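Local coordinates for pesticidal crystal protein Cry4Aa (Bacillus thuringiensis, PDB 2C9K) that kills mosquito larvae by binding midgut epithelial cells and forming pores in their membranes, which leads to colloid-osmotic lysis, at residues V488-I500 and T558-Y570. Numbering follows the deposited sequence.
Sequences VVQGPGHTGGDLI and TDYTNLKYKDFQY
Between His494 and Leu563 lies the hydrogen bond that joins the two segments: NE2 of His494 donates to the carbonyl O of Leu563 over 3.1 Å. It is nearly straight (165° at the hydrogen) and the acceptor sits 1° from the imidazole plane, although NE2 stands well above the carbonyl plane of Leu563. The first torsion of His494, which sets CG between its backbone N and carbonyl carbon (chi1 52°), brings NE2 to that oxygen. A second, weaker polar approach is the CA-H...O contact from Pro492 CA to Thr561 O, 3.1 Å.

Apolar contacts converge on the buried Phe568 ring. CD1 of Leu499 arrives at its edge, in plane, 3.6 Å from CZ of Phe568, while CG2 of Thr495 lies over one face. Pro492 CG approaches CE1 of Phe568 at 4.0 Å and also rests over one face of the His494 ring, so the proline packs against both rings. The His494 and Phe568 rings meet obliquely, their planes nearly perpendicular and their centroids 5.8 Å apart.

Both segments belong to the C-terminal domain (domain III) of the active three-domain toxin fragment, a beta sandwich. Residues 488-500 form a hairpin whose strands pair through Val489 and Leu499, and 558-570 runs through a type I turn, Tyr560 to Leu563, and the 3-10 segment 565-567 before entering strand 569-572. The contact lies where this domain meets the N-terminal helical domain: helix 183-208 reaches His494 through Thr194 and Val198, and its Lys202 bonds Pro492 O.

Internal bonds shape each loop. OG1 of Thr495 donates to Gly497 O, and the backbone N of Gly491 to Asp498 OD1, within the hairpin; across the 3-10 turn 565-567, Lys564 N donates to OD1 of Asp567.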
# COMPACT_ATOMS: atom_id res chain seq x y z
N VAL A 488 -16.91 -3.87 4.47
CA VAL A 488 -15.63 -3.25 4.16
C VAL A 488 -15.74 -2.56 2.80
O VAL A 488 -16.05 -3.21 1.81
CB VAL A 488 -14.48 -4.30 4.08
CG1 VAL A 488 -13.19 -3.63 3.65
CG2 VAL A 488 -14.30 -5.00 5.42
N VAL A 489 -15.50 -1.26 2.76
CA VAL A 489 -15.60 -0.55 1.50
C VAL A 489 -14.24 -0.14 1.00
O VAL A 489 -13.31 0.05 1.78
CB VAL A 489 -16.46 0.73 1.59
CG1 VAL A 489 -17.88 0.37 1.96
CG2 VAL A 489 -15.83 1.70 2.58
N GLN A 490 -14.14 -0.02 -0.32
CA GLN A 490 -12.93 0.38 -1.01
C GLN A 490 -12.40 1.71 -0.44
O GLN A 490 -13.17 2.64 -0.22
CB GLN A 490 -13.27 0.55 -2.49
CG GLN A 490 -12.31 1.39 -3.26
CD GLN A 490 -11.21 0.57 -3.85
OE1 GLN A 490 -10.42 -0.05 -3.13
NE2 GLN A 490 -11.15 0.53 -5.18
N GLY A 491 -11.10 1.78 -0.21
CA GLY A 491 -10.51 3.01 0.31
C GLY A 491 -10.55 4.08 -0.76
O GLY A 491 -10.66 3.77 -1.94
N PRO A 492 -10.46 5.36 -0.38
CA PRO A 492 -10.50 6.47 -1.34
C PRO A 492 -9.21 6.63 -2.15
O PRO A 492 -9.18 7.32 -3.18
CB PRO A 492 -10.79 7.68 -0.45
CG PRO A 492 -10.10 7.33 0.81
CD PRO A 492 -10.47 5.87 1.01
N GLY A 493 -8.14 6.00 -1.69
CA GLY A 493 -6.90 6.09 -2.43
C GLY A 493 -5.74 6.60 -1.62
O GLY A 493 -4.59 6.31 -1.94
N HIS A 494 -6.03 7.32 -0.54
CA HIS A 494 -4.97 7.88 0.28
C HIS A 494 -4.86 7.35 1.71
O HIS A 494 -4.06 7.85 2.50
CB HIS A 494 -5.11 9.40 0.30
CG HIS A 494 -6.48 9.87 0.68
ND1 HIS A 494 -6.87 10.04 1.99
CD2 HIS A 494 -7.56 10.18 -0.08
CE1 HIS A 494 -8.13 10.43 2.02
NE2 HIS A 494 -8.57 10.52 0.78
N THR A 495 -5.65 6.34 2.06
CA THR A 495 -5.58 5.80 3.41
C THR A 495 -4.68 4.57 3.50
O THR A 495 -4.43 4.04 4.58
CB THR A 495 -6.98 5.43 3.94
OG1 THR A 495 -7.60 4.50 3.04
CG2 THR A 495 -7.84 6.68 4.08
N GLY A 496 -4.19 4.11 2.35
CA GLY A 496 -3.32 2.95 2.34
C GLY A 496 -4.05 1.63 2.29
O GLY A 496 -3.41 0.57 2.24
N GLY A 497 -5.38 1.68 2.30
CA GLY A 497 -6.16 0.46 2.26
C GLY A 497 -7.64 0.73 2.43
O GLY A 497 -8.05 1.89 2.45
N ASP A 498 -8.44 -0.32 2.58
CA ASP A 498 -9.88 -0.16 2.74
C ASP A 498 -10.34 0.30 4.12
O ASP A 498 -9.55 0.37 5.07
CB ASP A 498 -10.57 -1.47 2.37
CG ASP A 498 -10.17 -1.96 1.00
OD1 ASP A 498 -10.04 -1.11 0.09
OD2 ASP A 498 -10.00 -3.19 0.82
N LEU A 499 -11.64 0.61 4.22
CA LEU A 499 -12.24 1.08 5.46
C LEU A 499 -13.47 0.27 5.85
O LEU A 499 -14.06 -0.42 5.01
CB LEU A 499 -12.68 2.54 5.31
CG LEU A 499 -11.83 3.53 4.51
CD1 LEU A 499 -12.67 4.75 4.19
CD2 LEU A 499 -10.59 3.91 5.29
N ILE A 500 -13.87 0.37 7.11
CA ILE A 500 -15.05 -0.33 7.62
C ILE A 500 -16.25 0.60 7.61
O ILE A 500 -16.17 1.74 8.07
CB ILE A 500 -14.86 -0.81 9.10
CG1 ILE A 500 -13.90 -2.00 9.17
CG2 ILE A 500 -16.21 -1.20 9.69
CD1 ILE A 500 -13.76 -2.55 10.58
N THR A 558 -22.86 10.98 -0.45
CA THR A 558 -22.80 9.54 -0.20
C THR A 558 -21.66 8.90 -0.97
O THR A 558 -21.44 7.69 -0.88
CB THR A 558 -24.09 8.86 -0.65
OG1 THR A 558 -24.23 9.02 -2.06
CG2 THR A 558 -25.28 9.47 0.07
N ASP A 559 -20.92 9.71 -1.73
CA ASP A 559 -19.81 9.16 -2.49
C ASP A 559 -18.61 9.04 -1.57
O ASP A 559 -17.84 10.00 -1.40
CB ASP A 559 -19.46 10.05 -3.67
CG ASP A 559 -18.76 9.28 -4.77
OD1 ASP A 559 -18.02 8.32 -4.44
OD2 ASP A 559 -18.94 9.63 -5.96
N TYR A 560 -18.44 7.85 -1.00
CA TYR A 560 -17.35 7.58 -0.08
C TYR A 560 -16.09 7.22 -0.83
O TYR A 560 -14.99 7.38 -0.30
CB TYR A 560 -17.72 6.43 0.84
CG TYR A 560 -19.15 6.48 1.32
CD1 TYR A 560 -20.04 5.46 1.03
CD2 TYR A 560 -19.61 7.58 2.04
CE1 TYR A 560 -21.36 5.53 1.44
CE2 TYR A 560 -20.93 7.66 2.46
CZ TYR A 560 -21.80 6.63 2.16
OH TYR A 560 -23.11 6.71 2.57
N THR A 561 -16.26 6.73 -2.05
CA THR A 561 -15.11 6.33 -2.86
C THR A 561 -14.14 7.45 -3.12
O THR A 561 -12.94 7.22 -3.18
CB THR A 561 -15.53 5.77 -4.22
OG1 THR A 561 -16.86 6.21 -4.54
CG2 THR A 561 -15.45 4.25 -4.22
N ASN A 562 -14.65 8.67 -3.29
CA ASN A 562 -13.77 9.78 -3.54
C ASN A 562 -13.71 10.82 -2.43
O ASN A 562 -13.69 12.02 -2.68
CB ASN A 562 -14.10 10.45 -4.89
CG ASN A 562 -15.59 10.42 -5.21
OD1 ASN A 562 -16.43 10.89 -4.43
ND2 ASN A 562 -15.93 9.88 -6.39
N LEU A 563 -13.66 10.34 -1.19
CA LEU A 563 -13.55 11.22 -0.04
C LEU A 563 -12.20 11.93 -0.10
O LEU A 563 -11.20 11.36 -0.54
CB LEU A 563 -13.64 10.44 1.28
CG LEU A 563 -14.99 9.83 1.67
CD1 LEU A 563 -14.88 9.24 3.08
CD2 LEU A 563 -16.07 10.89 1.63
N LYS A 564 -12.17 13.19 0.33
CA LYS A 564 -10.94 13.94 0.30
C LYS A 564 -10.22 13.81 1.62
O LYS A 564 -10.75 13.27 2.58
CB LYS A 564 -11.22 15.42 0.00
CG LYS A 564 -12.01 15.64 -1.27
CD LYS A 564 -11.36 14.93 -2.44
CE LYS A 564 -12.28 14.94 -3.65
NZ LYS A 564 -11.77 14.05 -4.72
N TYR A 565 -8.99 14.30 1.65
CA TYR A 565 -8.17 14.24 2.85
C TYR A 565 -8.85 14.94 4.01
O TYR A 565 -8.85 14.43 5.13
CB TYR A 565 -6.81 14.90 2.57
CG TYR A 565 -5.94 15.02 3.79
CD1 TYR A 565 -5.16 13.95 4.23
CD2 TYR A 565 -5.91 16.21 4.51
CE1 TYR A 565 -4.37 14.07 5.37
CE2 TYR A 565 -5.13 16.33 5.65
CZ TYR A 565 -4.37 15.27 6.07
OH TYR A 565 -3.62 15.42 7.20
N LYS A 566 -9.42 16.11 3.76
CA LYS A 566 -10.09 16.87 4.80
C LYS A 566 -11.33 16.15 5.34
O LYS A 566 -11.83 16.49 6.41
CB LYS A 566 -10.46 18.25 4.25
CG LYS A 566 -11.31 19.11 5.17
CD LYS A 566 -12.79 18.86 4.95
CE LYS A 566 -13.22 19.32 3.56
NZ LYS A 566 -12.97 20.79 3.39
N ASP A 567 -11.81 15.16 4.59
CA ASP A 567 -13.00 14.40 4.98
C ASP A 567 -12.79 13.47 6.16
O ASP A 567 -13.76 13.07 6.80
CB ASP A 567 -13.53 13.60 3.78
CG ASP A 567 -14.06 14.50 2.67
OD1 ASP A 567 -14.31 13.99 1.56
OD2 ASP A 567 -14.22 15.72 2.91
N PHE A 568 -11.54 13.12 6.44
CA PHE A 568 -11.26 12.26 7.58
C PHE A 568 -10.77 13.11 8.74
O PHE A 568 -9.94 14.00 8.56
CB PHE A 568 -10.20 11.21 7.23
CG PHE A 568 -10.69 10.16 6.27
CD1 PHE A 568 -10.69 10.39 4.90
CD2 PHE A 568 -11.21 8.95 6.74
CE1 PHE A 568 -11.19 9.45 4.02
CE2 PHE A 568 -11.71 8.00 5.87
CZ PHE A 568 -11.70 8.25 4.50
N GLN A 569 -11.31 12.86 9.93
CA GLN A 569 -10.93 13.61 11.12
C GLN A 569 -10.57 12.71 12.29
O GLN A 569 -10.65 11.48 12.19
CB GLN A 569 -12.05 14.58 11.50
CG GLN A 569 -12.21 15.71 10.49
CD GLN A 569 -10.94 16.55 10.37
OE1 GLN A 569 -10.78 17.32 9.41
NE2 GLN A 569 -10.04 16.43 11.35
N TYR A 570 -10.16 13.32 13.40
CA TYR A 570 -9.75 12.55 14.56
C TYR A 570 -10.51 12.80 15.85
O TYR A 570 -10.63 13.94 16.30
CB TYR A 570 -8.27 12.80 14.86
CG TYR A 570 -7.29 12.37 13.79
CD1 TYR A 570 -7.28 13.00 12.54
CD2 TYR A 570 -6.34 11.38 14.04
CE1 TYR A 570 -6.33 12.65 11.57
CE2 TYR A 570 -5.39 11.02 13.09
CZ TYR A 570 -5.39 11.66 11.86
OH TYR A 570 -4.46 11.32 10.92